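Local coordinates for protein GCN5-related N-acetyltransferase (Sphaerobacter thermophilus, PDB 3TT2) that probably transfers an acyl group, as acetyltransferases of the GNAT family do from acetyl-coenzyme A, though its own substrate is not established, at residues I158-P170 against G262-Y276. Sequence-based numbering, arbitrary orientation.
Sequences ITLDQPPPAPEWP and GIALALLQEVFGVYY. With SO4 (sulfate ion), chain B.
Trp169 and Ala266 meet where a proline-rich linker, running from strand 148-159 toward strand 173-177, lies along helix 263-278 of a GNAT fold, an example of an extended connection held on a helix with a single direct hydrogen bond, the rest being mainly apolar packing and a water bridge. The start of this helix, with Gly262 as N-cap, holds a sulfate through Gly260 N and, weakly, Ala264 N, consistent with the pyrophosphate site for coenzyme A in GNAT enzymes. The methyl CB of Ala266 sits over the six-membered ring of Trp169, 3.7 Å from its centroid in a CH-pi contact, while Leu267 CD2 reaches the ring's edge at CH2. From another part of the rim, Trp169 NE1 donates a hydrogen bond to Glu270 OE2 (3.1 Å, 158°), nearly in the indole plane. The Glu270 chain bends at chi2 (95°), which brings its carboxylate across Pro167 to that N-H. A leucine in place of Trp169 would probably leave Glu270 OE2 without its indole donor and Ala266 with less cover. Toward the other end, Leu160 CD1 lies against Tyr275 CB, Ile158 CG2 stands over one face of Phe272, and the exposed Pro163 sets its CA over the Tyr276 ring, 3.8 Å from the centroid, with Leu160 O at that ring's edge. The outer side is looser: Ala166 points away from the helix, the Glu168 side chain is poorly ordered, and a water donates to Glu168 O (3.0 Å) and Gly262 O (2.7 Å).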
loop_
_atom_site.group_PDB
_atom_site.type_symbol
_atom_site.label_atom_id
_atom_site.label_comp_id
_atom_site.label_asym_id
_atom_site.label_seq_id
_atom_site.Cartn_x
_atom_site.Cartn_y
_atom_site.Cartn_z
ATOM N N ILE A 158 -12.106 8.058 -5.013
ATOM C CA ILE A 158 -13.164 9.059 -5.175
ATOM C C ILE A 158 -12.731 10.189 -6.109
ATOM O O ILE A 158 -11.614 10.689 -6.008
ATOM C CB ILE A 158 -13.647 9.639 -3.817
ATOM C CG1 ILE A 158 -14.907 10.477 -4.031
ATOM C CG2 ILE A 158 -12.539 10.429 -3.128
ATOM C CD1 ILE A 158 -15.434 11.178 -2.801
ATOM N N THR A 159 -13.635 10.623 -6.980
ATOM C CA THR A 159 -13.339 11.628 -7.989
ATOM C C THR A 159 -14.091 12.867 -7.587
ATOM O O THR A 159 -15.315 12.811 -7.470
ATOM C CB THR A 159 -13.902 11.187 -9.315
ATOM O OG1 THR A 159 -13.088 10.148 -9.850
ATOM C CG2 THR A 159 -13.921 12.313 -10.298
ATOM N N LEU A 160 -13.408 13.984 -7.330
ATOM C CA LEU A 160 -14.184 15.092 -6.845
ATOM C C LEU A 160 -14.357 16.104 -7.932
ATOM O O LEU A 160 -13.579 17.061 -8.007
ATOM C CB LEU A 160 -13.321 15.753 -5.779
ATOM C CG LEU A 160 -12.904 14.904 -4.563
ATOM C CD1 LEU A 160 -11.703 15.479 -3.830
ATOM C CD2 LEU A 160 -14.041 14.694 -3.550
ATOM N N ASP A 161 -15.479 16.023 -8.651
ATOM C CA ASP A 161 -15.777 17.001 -9.688
ATOM C C ASP A 161 -16.792 17.974 -9.151
ATOM O O ASP A 161 -17.104 18.953 -9.798
ATOM C CB ASP A 161 -16.336 16.327 -10.946
ATOM C CG ASP A 161 -15.293 15.553 -11.723
ATOM O OD1 ASP A 161 -14.102 15.921 -11.608
ATOM O OD2 ASP A 161 -15.680 14.592 -12.453
ATOM N N GLN A 162 -17.302 17.681 -7.961
ATOM C CA GLN A 162 -18.407 18.414 -7.377
ATOM C C GLN A 162 -18.121 18.488 -5.905
ATOM O O GLN A 162 -17.620 17.523 -5.341
ATOM C CB GLN A 162 -19.693 17.625 -7.544
ATOM C CG GLN A 162 -19.944 17.175 -8.943
ATOM C CD GLN A 162 -21.310 17.563 -9.411
ATOM O OE1 GLN A 162 -21.845 18.586 -8.986
ATOM N NE2 GLN A 162 -21.897 16.747 -10.287
ATOM N N PRO A 163 -18.475 19.612 -5.263
ATOM C CA PRO A 163 -18.178 19.802 -3.837
ATOM C C PRO A 163 -18.781 18.705 -2.989
ATOM O O PRO A 163 -19.970 18.436 -3.113
ATOM C CB PRO A 163 -18.841 21.148 -3.499
ATOM C CG PRO A 163 -19.746 21.460 -4.659
ATOM C CD PRO A 163 -19.159 20.774 -5.856
ATOM N N PRO A 164 -17.965 18.094 -2.119
ATOM C CA PRO A 164 -18.385 17.075 -1.163
ATOM C C PRO A 164 -19.411 17.625 -0.179
ATOM O O PRO A 164 -19.591 18.838 -0.055
ATOM C CB PRO A 164 -17.084 16.746 -0.410
ATOM C CG PRO A 164 -16.008 17.142 -1.306
ATOM C CD PRO A 164 -16.525 18.370 -2.001
ATOM N N PRO A 165 -20.123 16.727 0.495
ATOM C CA PRO A 165 -20.993 17.158 1.581
ATOM C C PRO A 165 -20.175 17.772 2.700
ATOM O O PRO A 165 -19.047 17.330 2.921
ATOM C CB PRO A 165 -21.606 15.844 2.048
ATOM C CG PRO A 165 -21.618 15.003 0.811
ATOM C CD PRO A 165 -20.309 15.302 0.178
ATOM N N ALA A 166 -20.734 18.785 3.367
ATOM C CA ALA A 166 -20.162 19.359 4.585
ATOM C C ALA A 166 -20.195 18.341 5.713
ATOM O O ALA A 166 -21.232 17.712 5.976
ATOM C CB ALA A 166 -20.926 20.601 4.998
ATOM N N PRO A 167 -19.054 18.172 6.384
ATOM C CA PRO A 167 -18.902 17.194 7.454
ATOM C C PRO A 167 -19.934 17.480 8.514
ATOM O O PRO A 167 -20.139 18.654 8.809
ATOM C CB PRO A 167 -17.522 17.530 8.001
ATOM C CG PRO A 167 -16.797 18.138 6.838
ATOM C CD PRO A 167 -17.834 18.974 6.198
ATOM N N GLU A 168 -20.585 16.460 9.059
ATOM C CA GLU A 168 -21.417 16.682 10.224
ATOM C C GLU A 168 -20.616 16.195 11.424
ATOM O O GLU A 168 -20.487 14.987 11.665
ATOM C CB GLU A 168 -22.719 15.888 10.116
ATOM C CG GLU A 168 -23.677 16.359 9.026
ATOM C CD GLU A 168 -25.015 15.613 9.053
ATOM O OE1 GLU A 168 -25.232 14.801 9.983
ATOM O OE2 GLU A 168 -25.849 15.842 8.144
ATOM N N TRP A 169 -20.113 17.139 12.211
ATOM C CA TRP A 169 -19.292 16.773 13.355
ATOM C C TRP A 169 -20.136 16.503 14.597
ATOM O O TRP A 169 -21.030 17.274 14.954
ATOM C CB TRP A 169 -18.233 17.834 13.649
ATOM C CG TRP A 169 -17.144 17.862 12.689
ATOM C CD1 TRP A 169 -17.095 18.586 11.575
ATOM C CD2 TRP A 169 -15.907 17.130 12.757
ATOM N NE1 TRP A 169 -15.908 18.367 10.903
ATOM C CE2 TRP A 169 -15.163 17.470 11.615
ATOM C CE3 TRP A 169 -15.368 16.220 13.661
ATOM C CZ2 TRP A 169 -13.903 16.932 11.351
ATOM C CZ3 TRP A 169 -14.119 15.688 13.402
ATOM C CH2 TRP A 169 -13.397 16.051 12.259
ATOM N N PRO A 170 -19.827 15.401 15.264
ATOM C CA PRO A 170 -20.475 14.928 16.482
ATOM C C PRO A 170 -20.381 16.012 17.547
ATOM O O PRO A 170 -19.394 16.728 17.513
ATOM C CB PRO A 170 -19.601 13.740 16.885
ATOM C CG PRO A 170 -18.877 13.350 15.663
ATOM C CD PRO A 170 -18.635 14.608 14.925
ATOM N N GLY A 262 -19.363 8.611 14.583
ATOM C CA GLY A 262 -19.333 9.065 13.202
ATOM C C GLY A 262 -18.182 10.016 12.950
ATOM O O GLY A 262 -18.232 10.814 12.018
ATOM N N ILE A 263 -17.139 9.933 13.771
ATOM C CA ILE A 263 -15.960 10.781 13.622
ATOM C C ILE A 263 -15.110 10.496 12.355
ATOM O O ILE A 263 -14.566 11.412 11.745
ATOM C CB ILE A 263 -15.079 10.704 14.887
ATOM C CG1 ILE A 263 -15.754 11.419 16.057
ATOM C CG2 ILE A 263 -13.701 11.305 14.644
ATOM C CD1 ILE A 263 -15.194 10.999 17.399
ATOM N N ALA A 264 -14.994 9.232 11.968
ATOM C CA ALA A 264 -14.212 8.875 10.794
ATOM C C ALA A 264 -14.863 9.457 9.536
ATOM O O ALA A 264 -14.186 10.039 8.698
ATOM C CB ALA A 264 -14.091 7.380 10.686
ATOM N N LEU A 265 -16.181 9.324 9.422
ATOM C CA LEU A 265 -16.915 9.939 8.318
ATOM C C LEU A 265 -16.744 11.461 8.237
ATOM O O LEU A 265 -16.539 11.999 7.160
ATOM C CB LEU A 265 -18.392 9.601 8.390
ATOM C CG LEU A 265 -19.171 10.045 7.164
ATOM C CD1 LEU A 265 -18.554 9.386 5.975
ATOM C CD2 LEU A 265 -20.636 9.646 7.278
ATOM N N ALA A 266 -16.823 12.152 9.366
ATOM C CA ALA A 266 -16.546 13.581 9.388
ATOM C C ALA A 266 -15.124 13.847 8.957
ATOM O O ALA A 266 -14.883 14.779 8.183
ATOM C CB ALA A 266 -16.778 14.157 10.763
ATOM N N LEU A 267 -14.174 13.054 9.460
ATOM C CA LEU A 267 -12.769 13.270 9.094
ATOM C C LEU A 267 -12.584 13.150 7.584
ATOM O O LEU A 267 -11.976 14.002 6.968
ATOM C CB LEU A 267 -11.812 12.320 9.812
ATOM C CG LEU A 267 -11.377 12.829 11.180
ATOM C CD1 LEU A 267 -10.592 11.756 11.929
ATOM C CD2 LEU A 267 -10.579 14.099 11.070
ATOM N N LEU A 268 -13.139 12.096 7.005
ATOM C CA LEU A 268 -12.988 11.859 5.598
ATOM C C LEU A 268 -13.644 12.975 4.792
ATOM O O LEU A 268 -13.021 13.540 3.901
ATOM C CB LEU A 268 -13.564 10.495 5.220
ATOM C CG LEU A 268 -12.637 9.297 5.426
ATOM C CD1 LEU A 268 -13.319 8.012 4.960
ATOM C CD2 LEU A 268 -11.294 9.481 4.726
ATOM N N GLN A 269 -14.892 13.291 5.114
ATOM C CA GLN A 269 -15.623 14.347 4.414
ATOM C C GLN A 269 -14.879 15.689 4.458
ATOM O O GLN A 269 -14.793 16.391 3.446
ATOM C CB GLN A 269 -17.045 14.483 4.959
ATOM C CG GLN A 269 -17.967 13.363 4.521
ATOM C CD GLN A 269 -19.362 13.416 5.176
ATOM O OE1 GLN A 269 -19.534 13.918 6.302
ATOM N NE2 GLN A 269 -20.366 12.890 4.460
ATOM N N GLU A 270 -14.326 16.028 5.619
ATOM C CA GLU A 270 -13.507 17.230 5.747
ATOM C C GLU A 270 -12.226 17.213 4.882
ATOM O O GLU A 270 -11.909 18.219 4.228
ATOM C CB GLU A 270 -13.175 17.502 7.211
ATOM C CG GLU A 270 -12.456 18.814 7.466
ATOM C CD GLU A 270 -13.379 19.966 7.841
ATOM O OE1 GLU A 270 -13.120 21.095 7.371
ATOM O OE2 GLU A 270 -14.346 19.760 8.606
ATOM N N VAL A 271 -11.508 16.084 4.874
ATOM C CA VAL A 271 -10.290 15.938 4.063
ATOM C C VAL A 271 -10.621 16.081 2.586
ATOM O O VAL A 271 -9.895 16.725 1.843
ATOM C CB VAL A 271 -9.576 14.588 4.286
ATOM C CG1 VAL A 271 -8.257 14.590 3.609
ATOM C CG2 VAL A 271 -9.310 14.402 5.713
ATOM N N PHE A 272 -11.737 15.495 2.175
ATOM C CA PHE A 272 -12.195 15.614 0.803
ATOM C C PHE A 272 -12.490 17.066 0.430
ATOM O O PHE A 272 -12.249 17.500 -0.690
ATOM C CB PHE A 272 -13.410 14.719 0.564
ATOM C CG PHE A 272 -13.093 13.251 0.638
ATOM C CD1 PHE A 272 -11.788 12.820 0.638
ATOM C CD2 PHE A 272 -14.105 12.303 0.708
ATOM C CE1 PHE A 272 -11.496 11.472 0.699
ATOM C CE2 PHE A 272 -13.819 10.949 0.767
ATOM C CZ PHE A 272 -12.518 10.533 0.768
ATOM N N GLY A 273 -13.003 17.827 1.376
ATOM C CA GLY A 273 -13.281 19.213 1.093
ATOM C C GLY A 273 -11.997 19.961 0.826
ATOM O O GLY A 273 -11.942 20.778 -0.075
ATOM N N VAL A 274 -10.960 19.674 1.605
ATOM C CA VAL A 274 -9.668 20.326 1.425
ATOM C C VAL A 274 -9.065 20.010 0.054
ATOM O O VAL A 274 -8.542 20.898 -0.627
ATOM C CB VAL A 274 -8.675 19.901 2.502
ATOM C CG1 VAL A 274 -7.292 20.367 2.141
ATOM C CG2 VAL A 274 -9.093 20.438 3.861
ATOM N N TYR A 275 -9.159 18.742 -0.344
ATOM C CA TYR A 275 -8.670 18.305 -1.644
ATOM C C TYR A 275 -9.469 18.967 -2.739
ATOM O O TYR A 275 -8.918 19.394 -3.766
ATOM C CB TYR A 275 -8.823 16.795 -1.811
ATOM C CG TYR A 275 -7.714 15.963 -1.226
ATOM C CD1 TYR A 275 -6.423 16.035 -1.727
ATOM C CD2 TYR A 275 -7.969 15.073 -0.201
ATOM C CE1 TYR A 275 -5.403 15.258 -1.189
ATOM C CE2 TYR A 275 -6.971 14.305 0.341
ATOM C CZ TYR A 275 -5.686 14.399 -0.146
ATOM O OH TYR A 275 -4.700 13.607 0.401
ATOM N N TYR A 276 -10.779 19.019 -2.534
ATOM C CA TYR A 276 -11.637 19.537 -3.573
ATOM C C TYR A 276 -11.335 20.998 -3.788
ATOM O O TYR A 276 -11.177 21.442 -4.910
ATOM C CB TYR A 276 -13.113 19.364 -3.256
ATOM C CG TYR A 276 -13.984 20.082 -4.264
ATOM C CD1 TYR A 276 -14.224 19.530 -5.534
ATOM C CD2 TYR A 276 -14.550 21.328 -3.970
ATOM C CE1 TYR A 276 -15.010 20.199 -6.476
ATOM C CE2 TYR A 276 -15.338 22.001 -4.908
ATOM C CZ TYR A 276 -15.558 21.425 -6.149
ATOM O OH TYR A 276 -16.327 22.073 -7.062
HETATM S S SO4 B . -15.873 5.357 13.877
HETATM O O1 SO4 B . -15.919 6.800 14.069
HETATM O O2 SO4 B . -16.739 4.944 12.803
HETATM O O3 SO4 B . -14.504 4.915 13.611
HETATM O O4 SO4 B . -16.395 4.697 15.066
HETATM O O HOH W 1 -20.374 12.123 10.923
#